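Local structure of putative translational inhibitor protein (Yersinia pestis, 5V4D) at residues P13-I16 and G17-Q21; A22-N26 and G27-A31; K51-R54 and Q55-N59; A62-Q66 and A67-K71. The protein is of unknown function but belongs to the Rid (YjgF-like) family, whose members include enamine/imine deaminases, and may share that activity. All coordinates share one frame; numbering follows the deposited sequence. Where two conformers were deposited one is given.

Contact 1 of 4, residues P13-I16 and G17-Q21; sequences PSAI and GPYSQ
Tyr-19 folds back against Ala-15 and Ile-16 in the loop that leads into strand 22-25 of this YjgF-like fold. The loop doubles over at Gly-17 and Pro-18, the latter the centre of an inverse gamma turn in which Tyr-19 N bonds to Gly-17 O at 2.8 Å. Two polar contacts close the bend. In the inner one, the backbone N of Ile-16 donates to the phenol oxygen, Tyr-19 OH, at 2.8 Å. The outer one joins Gln-21 NE2 to Pro-13 O at 2.9 Å with a nearly straight N-H...O angle of 168°. The proline oxygen lies in the plane of the glutamine amide, yet the nitrogen stands above the carbonyl plane of Pro-13. The other end of that amide, OE1, accepts from Thr-9 N, so Gln-21 ties two points of the incoming chain together and its amide is held at both ends.

Packing lines the inside of the bend. Ala-15 CB sits over one face of the Tyr-19 ring, displaced toward its rim, in a CH-pi contact 3.8 Å from the ring centroid. With chi1 at 58°, Tyr-19 CG stands between its own N and carbonyl carbon, which swings the ring against Ala-15 and Ile-16.

The same turn meets a second subunit, where Pro-18 packs on Phe-103 and Tyr-19 on Arg-106 of that neighbour. At the hydroxyl end of the ring, within the bend itself, Ile-16 CG1 comes to 3.1 Å from Tyr-19 OH.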
loop_
_atom_site.group_PDB
_atom_site.type_symbol
_atom_site.label_atom_id
_atom_site.label_comp_id
_atom_site.label_asym_id
_atom_site.label_seq_id
_atom_site.Cartn_x
_atom_site.Cartn_y
_atom_site.Cartn_z
ATOM N N PRO A 13 -4.967 -15.859 12.393
ATOM C CA PRO A 13 -3.682 -16.567 12.461
ATOM C C PRO A 13 -2.700 -15.878 13.387
ATOM O O PRO A 13 -2.558 -14.651 13.362
ATOM C CB PRO A 13 -3.185 -16.508 11.010
ATOM C CG PRO A 13 -4.421 -16.530 10.199
ATOM C CD PRO A 13 -5.392 -15.647 10.994
ATOM N N SER A 14 -1.972 -16.682 14.173
ATOM C CA SER A 14 -0.875 -16.112 14.938
ATOM C C SER A 14 0.165 -15.516 13.998
ATOM O O SER A 14 0.447 -16.064 12.932
ATOM C CB SER A 14 -0.224 -17.177 15.814
ATOM O OG SER A 14 -1.212 -17.785 16.619
ATOM N N ALA A 15 0.750 -14.404 14.406
ATOM C CA ALA A 15 1.775 -13.770 13.577
ATOM C C ALA A 15 2.958 -14.725 13.342
ATOM O O ALA A 15 3.537 -15.259 14.300
ATOM C CB ALA A 15 2.233 -12.468 14.231
ATOM N N ILE A 16 3.281 -14.957 12.058
ATOM C CA ILE A 16 4.385 -15.811 11.604
ATOM C C ILE A 16 5.637 -14.979 11.316
ATOM O O ILE A 16 6.482 -15.372 10.498
ATOM C CB ILE A 16 3.992 -16.626 10.345
ATOM C CG1 ILE A 16 3.679 -15.687 9.159
ATOM C CG2 ILE A 16 2.833 -17.582 10.643
ATOM C CD1 ILE A 16 3.352 -16.375 7.823
ATOM N N GLY A 17 5.773 -13.838 11.999
ATOM C CA GLY A 17 6.877 -12.910 11.821
ATOM C C GLY A 17 6.684 -11.776 12.815
ATOM O O GLY A 17 5.657 -11.711 13.507
ATOM N N PRO A 18 7.717 -10.771 12.906
ATOM C CA PRO A 18 7.668 -9.684 13.922
ATOM C C PRO A 18 6.677 -8.581 13.547
ATOM O O PRO A 18 7.027 -7.477 13.094
ATOM C CB PRO A 18 9.111 -9.167 13.930
ATOM C CG PRO A 18 9.577 -9.389 12.565
ATOM C CD PRO A 18 8.935 -10.688 12.074
ATOM N N TYR A 19 5.395 -8.885 13.740
ATOM C CA TYR A 19 4.337 -7.954 13.390
ATOM C C TYR A 19 3.149 -8.219 14.314
ATOM O O TYR A 19 3.093 -9.227 15.032
ATOM C CB TYR A 19 3.945 -8.041 11.899
ATOM C CG TYR A 19 3.482 -9.408 11.432
ATOM C CD1 TYR A 19 2.152 -9.757 11.483
ATOM C CD2 TYR A 19 4.393 -10.340 10.912
ATOM C CE1 TYR A 19 1.725 -10.994 11.079
ATOM C CE2 TYR A 19 3.967 -11.595 10.494
ATOM C CZ TYR A 19 2.626 -11.915 10.594
ATOM O OH TYR A 19 2.154 -13.156 10.203
ATOM N N SER A 20 2.246 -7.246 14.363
ATOM C CA SER A 20 0.989 -7.408 15.068
ATOM C C SER A 20 -0.135 -7.677 14.074
ATOM O O SER A 20 -0.092 -7.178 12.947
ATOM C CB SER A 20 0.660 -6.147 15.856
ATOM O OG SER A 20 1.645 -5.903 16.873
ATOM N N GLN A 21 -1.149 -8.442 14.497
ATOM C CA GLN A 21 -2.313 -8.648 13.612
ATOM C C GLN A 21 -2.918 -7.322 13.159
ATOM O O GLN A 21 -3.296 -7.159 11.980
ATOM C CB GLN A 21 -3.369 -9.505 14.308
ATOM C CG GLN A 21 -2.892 -10.926 14.647
ATOM C CD GLN A 21 -3.897 -11.672 15.504
ATOM O OE1 GLN A 21 -4.588 -11.049 16.302
ATOM N NE2 GLN A 21 -3.973 -13.016 15.362
HETATM O O HOH W 1 6.358 -13.609 15.542
#

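Contact 2 of 4, residues A22-N26 and G27-A31; sequences AICFN and GILYA
Leu-29 reaches across a two-stranded antiparallel hairpin to touch both Ala-22 and Cys-24: in one of its two conformers, CD1 meets Ala-22 CB and Cys-24 SG. In that conformer chi1 (176°) and chi2 (60°) together carry CD1 toward the partner strand. Ala-22, Cys-24, Leu-29 and Ala-31 share this face of the sheet.

On the other face, the Tyr-30 ring runs along the hairpin toward the turn. Ile-28 CG2 lies over one ring face, 3.5 Å above the plane, while Ile-23 O sits in plane at the ring edge. A water bridges Tyr-30 OH and Phe-25 O, 2.8 Å from each. The Phe-25 ring has Asn-26 OD1 above one face.

Paired backbone bonds link Ile-23 with Tyr-30 and Phe-25 with Ile-28, and a type I' turn connects the strands through Asn-26 and Gly-27, both of which have the positive phi that such a turn requires.

Strand 5-7 flanks the hairpin on one edge and strand 120-127 on the other. Leu-29 and Ala-22 pack against helix 49-66, whereas Phe-25 packs on Ile-28, and Tyr-30 on Val-75, of a second subunit; Ile-28 in turn packs on Phe-25 of the third subunit.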
loop_
_atom_site.group_PDB
_atom_site.type_symbol
_atom_site.label_atom_id
_atom_site.label_comp_id
_atom_site.label_asym_id
_atom_site.label_seq_id
_atom_site.Cartn_x
_atom_site.Cartn_y
_atom_site.Cartn_z
ATOM N N ALA A 22 -3.032 -6.365 14.073
ATOM C CA ALA A 22 -3.453 -5.033 13.671
ATOM C C ALA A 22 -3.015 -4.056 14.745
ATOM O O ALA A 22 -2.693 -4.452 15.875
ATOM C CB ALA A 22 -4.948 -4.962 13.471
ATOM N N ILE A 23 -2.951 -2.781 14.354
ATOM C CA ILE A 23 -2.611 -1.676 15.252
ATOM C C ILE A 23 -3.715 -0.640 15.117
ATOM O O ILE A 23 -4.105 -0.305 13.996
ATOM C CB ILE A 23 -1.257 -1.034 14.879
ATOM C CG1 ILE A 23 -0.092 -1.976 15.167
ATOM C CG2 ILE A 23 -1.076 0.340 15.609
ATOM C CD1 ILE A 23 0.091 -2.289 16.641
ATOM N N CYS A 24 -4.220 -0.135 16.245
ATOM C CA CYS A 24 -5.159 0.982 16.215
ATOM C C CYS A 24 -4.423 2.251 16.605
ATOM O O CYS A 24 -3.668 2.258 17.577
ATOM C CB CYS A 24 -6.327 0.762 17.180
ATOM S SG CYS A 24 -7.375 -0.620 16.660
ATOM N N PHE A 25 -4.682 3.335 15.878
ATOM C CA PHE A 25 -3.988 4.583 16.163
ATOM C C PHE A 25 -4.800 5.737 15.602
ATOM O O PHE A 25 -5.128 5.727 14.409
ATOM C CB PHE A 25 -2.588 4.601 15.552
ATOM C CG PHE A 25 -1.866 5.881 15.821
ATOM C CD1 PHE A 25 -1.603 6.794 14.796
ATOM C CD2 PHE A 25 -1.492 6.191 17.116
ATOM C CE1 PHE A 25 -0.948 7.991 15.064
ATOM C CE2 PHE A 25 -0.825 7.379 17.387
ATOM C CZ PHE A 25 -0.557 8.274 16.339
ATOM N N ASN A 26 -5.106 6.726 16.449
ATOM C CA ASN A 26 -5.860 7.917 16.024
ATOM C C ASN A 26 -7.125 7.559 15.255
ATOM O O ASN A 26 -7.449 8.162 14.226
ATOM C CB ASN A 26 -4.984 8.858 15.203
ATOM C CG ASN A 26 -3.961 9.584 16.071
ATOM O OD1 ASN A 26 -3.893 9.351 17.288
ATOM N ND2 ASN A 26 -3.168 10.471 15.458
ATOM N N GLY A 27 -7.837 6.551 15.735
ATOM C CA GLY A 27 -9.124 6.251 15.131
ATOM C C GLY A 27 -9.080 5.371 13.892
ATOM O O GLY A 27 -10.147 5.054 13.341
ATOM N N ILE A 28 -7.903 4.920 13.474
ATOM C CA ILE A 28 -7.746 4.037 12.322
ATOM C C ILE A 28 -7.194 2.691 12.774
ATOM O O ILE A 28 -6.221 2.643 13.537
ATOM C CB ILE A 28 -6.797 4.629 11.266
ATOM C CG1 ILE A 28 -7.313 5.987 10.769
ATOM C CG2 ILE A 28 -6.566 3.603 10.139
ATOM C CD1 ILE A 28 -8.527 5.859 9.911
ATOM N N LEU A 29 -7.809 1.602 12.295
ATOM C CA LEU A 29 -7.285 0.257 12.469
ATOM C C LEU A 29 -6.460 -0.128 11.243
ATOM O O LEU A 29 -6.990 -0.180 10.124
ATOM C CB LEU A 29 -8.434 -0.733 12.646
ATOM C CG LEU A 29 -8.052 -2.199 12.735
ATOM C CD1 LEU A 29 -7.159 -2.367 13.893
ATOM C CD2 LEU A 29 -9.292 -3.060 12.933
ATOM N N TYR A 30 -5.173 -0.384 11.450
ATOM C CA TYR A 30 -4.281 -0.796 10.372
ATOM C C TYR A 30 -4.107 -2.299 10.514
ATOM O O TYR A 30 -3.448 -2.745 11.450
ATOM C CB TYR A 30 -2.920 -0.107 10.477
ATOM C CG TYR A 30 -2.945 1.395 10.355
ATOM C CD1 TYR A 30 -2.712 2.020 9.110
ATOM C CD2 TYR A 30 -3.204 2.200 11.469
ATOM C CE1 TYR A 30 -2.747 3.395 8.993
ATOM C CE2 TYR A 30 -3.228 3.590 11.347
ATOM C CZ TYR A 30 -3.007 4.173 10.124
ATOM O OH TYR A 30 -3.039 5.556 10.050
ATOM N N ALA A 31 -4.711 -3.091 9.611
ATOM C CA ALA A 31 -4.592 -4.542 9.696
ATOM C C ALA A 31 -3.385 -5.018 8.900
ATOM O O ALA A 31 -3.125 -4.499 7.821
ATOM C CB ALA A 31 -5.838 -5.230 9.132
HETATM O O HOH W 2 -4.116 7.066 12.182
#

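Contact 3 of 4, residues K51-R54 and Q55-N59; sequences KQTR and QVLKN
Gln-52 O receives the backbone N of Val-56 at 2.9 Å, with an N-H...O angle of 158°, and Val-56 CG2 lies 3.3 Å from the same oxygen. The bond is one of four successive i to i+4 bonds accepted by the carbonyls of Lys-51 to Arg-54, which define a regular alpha helix.

Thr-53 and Leu-57, one turn apart, lie side by side and point the same way, with Thr-53 CG2 3.9 Å from Leu-57 CD1. The methyl is anti to the threonine N (chi1 -60° for OG1), which leaves the hydroxyl beside that N, where it bonds back to Ile-49 O. On another side of the helix, the Gln-55 chain bends at chi2 (70°) and its NE2 donates to Asn-59 OD1 at 3.1 Å. The acceptor is in the Gln-55 amide plane, but the nitrogen stands above the Asn-59 carbonyl plane. Asn-59 ND2 in turn donates to Ile-37 O, so this amide links the helix to a preceding loop.

Helix 49-66 lies on strand 120-127 and alongside helix 87-98: Gln-52, Thr-53 and Val-56 rest on the strand, while Thr-53, Arg-54 and Leu-57 meet the helix.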
loop_
_atom_site.group_PDB
_atom_site.type_symbol
_atom_site.label_atom_id
_atom_site.label_comp_id
_atom_site.label_asym_id
_atom_site.label_seq_id
_atom_site.Cartn_x
_atom_site.Cartn_y
_atom_site.Cartn_z
ATOM N N LYS A 51 -11.550 -21.015 -2.000
ATOM C CA LYS A 51 -11.380 -21.376 -0.585
ATOM C C LYS A 51 -10.422 -20.415 0.116
ATOM O O LYS A 51 -10.653 -20.022 1.276
ATOM C CB LYS A 51 -10.883 -22.815 -0.479
ATOM C CG LYS A 51 -11.969 -23.824 -0.829
ATOM C CD LYS A 51 -11.405 -25.224 -0.850
ATOM C CE LYS A 51 -12.471 -26.249 -1.284
ATOM N NZ LYS A 51 -11.841 -27.591 -1.367
ATOM N N GLN A 52 -9.368 -19.988 -0.592
ATOM C CA GLN A 52 -8.386 -19.108 0.042
ATOM C C GLN A 52 -8.950 -17.720 0.271
ATOM O O GLN A 52 -8.701 -17.115 1.328
ATOM C CB GLN A 52 -7.088 -19.040 -0.787
ATOM C CG GLN A 52 -6.325 -20.360 -0.763
ATOM C CD GLN A 52 -4.880 -20.228 -1.193
ATOM O OE1 GLN A 52 -4.410 -19.147 -1.540
ATOM N NE2 GLN A 52 -4.159 -21.344 -1.131
ATOM N N THR A 53 -9.739 -17.197 -0.684
ATOM C CA THR A 53 -10.376 -15.900 -0.482
ATOM C C THR A 53 -11.322 -15.937 0.700
ATOM O O THR A 53 -11.333 -15.010 1.515
ATOM C CB THR A 53 -11.133 -15.484 -1.748
ATOM O OG1 THR A 53 -10.222 -15.377 -2.853
ATOM C CG2 THR A 53 -11.742 -14.131 -1.528
ATOM N N ARG A 54 -12.093 -17.023 0.831
ATOM C CA ARG A 54 -12.996 -17.156 1.968
ATOM C C ARG A 54 -12.225 -17.138 3.277
ATOM O O ARG A 54 -12.619 -16.432 4.222
ATOM C CB ARG A 54 -13.809 -18.444 1.862
ATOM C CG ARG A 54 -14.777 -18.449 0.728
ATOM C CD ARG A 54 -15.639 -19.703 0.780
ATOM N NE ARG A 54 -16.462 -19.756 -0.424
ATOM C CZ ARG A 54 -17.535 -18.991 -0.654
ATOM N NH1 ARG A 54 -17.956 -18.106 0.234
ATOM N NH2 ARG A 54 -18.189 -19.098 -1.801
ATOM N N GLN A 55 -11.096 -17.865 3.327
ATOM C CA GLN A 55 -10.301 -17.910 4.559
ATOM C C GLN A 55 -9.760 -16.522 4.903
ATOM O O GLN A 55 -9.802 -16.110 6.067
ATOM C CB GLN A 55 -9.169 -18.941 4.428
ATOM C CG GLN A 55 -8.439 -19.087 5.730
ATOM C CD GLN A 55 -9.304 -19.781 6.761
ATOM O OE1 GLN A 55 -9.797 -20.879 6.501
ATOM N NE2 GLN A 55 -9.589 -19.113 7.866
ATOM N N VAL A 56 -9.271 -15.780 3.891
ATOM C CA VAL A 56 -8.692 -14.470 4.146
ATOM C C VAL A 56 -9.745 -13.534 4.707
ATOM O O VAL A 56 -9.490 -12.785 5.657
ATOM C CB VAL A 56 -8.085 -13.921 2.852
ATOM C CG1 VAL A 56 -7.854 -12.401 2.926
ATOM C CG2 VAL A 56 -6.803 -14.695 2.522
ATOM N N LEU A 57 -10.944 -13.558 4.124
ATOM C CA LEU A 57 -11.990 -12.639 4.580
ATOM C C LEU A 57 -12.447 -12.999 5.984
ATOM O O LEU A 57 -12.777 -12.111 6.774
ATOM C CB LEU A 57 -13.159 -12.644 3.582
ATOM C CG LEU A 57 -12.701 -12.092 2.245
ATOM C CD1 LEU A 57 -13.820 -12.370 1.240
ATOM C CD2 LEU A 57 -12.383 -10.616 2.324
ATOM N N LYS A 58 -12.514 -14.299 6.315
ATOM C CA LYS A 58 -12.853 -14.685 7.691
ATOM C C LYS A 58 -11.779 -14.242 8.673
ATOM O O LYS A 58 -12.096 -13.840 9.810
ATOM C CB LYS A 58 -13.063 -16.210 7.794
ATOM C CG LYS A 58 -14.375 -16.721 7.159
ATOM C CD LYS A 58 -15.622 -16.171 7.863
ATOM C CE LYS A 58 -15.715 -16.594 9.329
ATOM N NZ LYS A 58 -16.989 -16.109 10.038
ATOM N N ASN A 59 -10.503 -14.328 8.268
ATOM C CA ASN A 59 -9.417 -13.880 9.141
ATOM C C ASN A 59 -9.497 -12.379 9.378
ATOM O O ASN A 59 -9.336 -11.911 10.512
ATOM C CB ASN A 59 -8.051 -14.252 8.524
ATOM C CG ASN A 59 -7.814 -15.750 8.495
ATOM O OD1 ASN A 59 -8.537 -16.500 9.134
ATOM N ND2 ASN A 59 -6.782 -16.186 7.770
#

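Contact 4 of 4, residues A62-Q66 and A67-K71; sequences AVLLQ and AGTTK
Leu-64 makes the main side-chain contact with the chain leaving its helix. Its CD1 branch lies 3.5 Å from Lys-71 N and also touches Lys-71 CB, while CD2 meets Thr-69 CG2 at 3.9 Å. That methyl stands between the threonine N and carbonyl carbon, and from there it also approaches Leu-64 O. Ala-67 CB lies 3.4 Å from the same oxygen, so apolar groups gather round a carbonyl that is already engaged.

The bonds that place these groups form a Schellman motif, which closes the C-terminal end of helix 49-66. Thr-69 N donates to Leu-64 O at 3.0 Å, with an N-H...O angle of 166°, and Gly-68 N donates to Leu-65 O at 2.9 Å. Both donors stand above the planes of the carbonyls they reach. Gly-68 carries the positive phi (75°) that turns the chain back across the helix end, and Ala-67 N still makes a helical bond to Val-63 O.

Further out, Thr-69 OG1 bonds to Gly-127 O, and Lys-71 extends to Tyr-97, where its NZ bonds to the carbonyl O and makes a cation-pi contact with the ring.

Leu-64, Ala-67 and Thr-69 pack on Leu-29 of strand 28-31, and Gln-66 and Ala-67 reach Ile-7 of strand 5-7. The helix end is thus seated on the sheet before the chain goes on to strand 74-81.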
loop_
_atom_site.group_PDB
_atom_site.type_symbol
_atom_site.label_atom_id
_atom_site.label_comp_id
_atom_site.label_asym_id
_atom_site.label_seq_id
_atom_site.Cartn_x
_atom_site.Cartn_y
_atom_site.Cartn_z
ATOM N N ALA A 62 -12.280 -11.628 11.874
ATOM C CA ALA A 62 -11.884 -11.877 13.263
ATOM C C ALA A 62 -11.096 -10.708 13.850
ATOM O O ALA A 62 -11.245 -10.384 15.046
ATOM C CB ALA A 62 -11.053 -13.165 13.365
ATOM N N VAL A 63 -10.209 -10.107 13.048
ATOM C CA VAL A 63 -9.417 -8.981 13.509
ATOM C C VAL A 63 -10.311 -7.779 13.777
ATOM O O VAL A 63 -10.214 -7.142 14.831
ATOM C CB VAL A 63 -8.332 -8.662 12.470
ATOM C CG1 VAL A 63 -7.632 -7.321 12.825
ATOM C CG2 VAL A 63 -7.374 -9.825 12.423
ATOM N N LEU A 64 -11.259 -7.512 12.874
ATOM C CA LEU A 64 -12.190 -6.408 13.075
ATOM C C LEU A 64 -12.981 -6.601 14.366
ATOM O O LEU A 64 -13.123 -5.668 15.162
ATOM C CB LEU A 64 -13.156 -6.333 11.901
ATOM C CG LEU A 64 -12.507 -6.071 10.550
ATOM C CD1 LEU A 64 -13.606 -6.082 9.471
ATOM C CD2 LEU A 64 -11.712 -4.759 10.579
ATOM N N LEU A 65 -13.529 -7.807 14.569
ATOM C CA LEU A 65 -14.351 -8.058 15.765
ATOM C C LEU A 65 -13.551 -7.849 17.037
ATOM O O LEU A 65 -14.065 -7.279 18.004
ATOM C CB LEU A 65 -14.916 -9.473 15.729
ATOM C CG LEU A 65 -15.923 -9.726 14.599
ATOM C CD1 LEU A 65 -16.462 -11.152 14.652
ATOM C CD2 LEU A 65 -17.055 -8.736 14.649
ATOM N N GLN A 66 -12.296 -8.304 17.057
ATOM C CA GLN A 66 -11.500 -8.151 18.272
ATOM C C GLN A 66 -11.259 -6.679 18.564
ATOM O O GLN A 66 -11.185 -6.275 19.740
ATOM C CB GLN A 66 -10.181 -8.900 18.109
ATOM C CG GLN A 66 -9.224 -8.765 19.302
ATOM C CD GLN A 66 -9.775 -9.359 20.557
ATOM O OE1 GLN A 66 -10.702 -10.152 20.535
ATOM N NE2 GLN A 66 -9.182 -8.975 21.689
ATOM N N ALA A 67 -11.144 -5.866 17.503
ATOM C CA ALA A 67 -11.005 -4.418 17.624
ATOM C C ALA A 67 -12.308 -3.719 17.982
ATOM O O ALA A 67 -12.287 -2.509 18.205
ATOM C CB ALA A 67 -10.454 -3.818 16.315
ATOM N N GLY A 68 -13.427 -4.431 18.033
ATOM C CA GLY A 68 -14.698 -3.803 18.326
ATOM C C GLY A 68 -15.260 -3.017 17.162
ATOM O O GLY A 68 -16.039 -2.077 17.362
ATOM N N THR A 69 -14.882 -3.377 15.940
ATOM C CA THR A 69 -15.422 -2.685 14.771
ATOM C C THR A 69 -15.962 -3.741 13.806
ATOM O O THR A 69 -16.084 -4.914 14.197
ATOM C CB THR A 69 -14.365 -1.770 14.141
ATOM O OG1 THR A 69 -15.007 -0.933 13.158
ATOM C CG2 THR A 69 -13.254 -2.551 13.457
ATOM N N THR A 70 -16.354 -3.343 12.585
ATOM C CA THR A 70 -16.985 -4.279 11.658
ATOM C C THR A 70 -16.551 -3.939 10.246
ATOM O O THR A 70 -15.975 -2.881 9.992
ATOM C CB THR A 70 -18.510 -4.243 11.687
ATOM O OG1 THR A 70 -18.943 -2.950 11.279
ATOM C CG2 THR A 70 -19.101 -4.576 13.076
ATOM N N LYS A 71 -16.870 -4.862 9.328
ATOM C CA LYS A 71 -16.506 -4.683 7.927
ATOM C C LYS A 71 -17.133 -3.446 7.312
ATOM O O LYS A 71 -16.577 -2.910 6.358
ATOM C CB LYS A 71 -16.885 -5.938 7.137
ATOM C CG LYS A 71 -18.373 -6.202 7.059
ATOM C CD LYS A 71 -18.613 -7.678 6.684
ATOM C CE LYS A 71 -20.106 -7.990 6.600
ATOM N NZ LYS A 71 -20.390 -9.387 6.105
#

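In the fold
From the N terminus the four contacts come in series, none enclosing or crossing another. Contact 1 closes the bend between strand 5-7 and strand 22-25, and contact 2 follows at once as the hairpin of strands 22-25 and 28-31; both also touch the second subunit. Contacts 3 and 4 share helix 49-66, the first in its N-terminal half and the second at its end. Side chains bring the elements together: Pro-13 CG of contact 1 lies 3.4 Å from Asn-59 ND2 of contact 3, and Ala-22 CB of contact 2 meets Val-63 CG1 of contact 4 at 3.6 Å. The loop and the hairpin are thereby each joined to the helix.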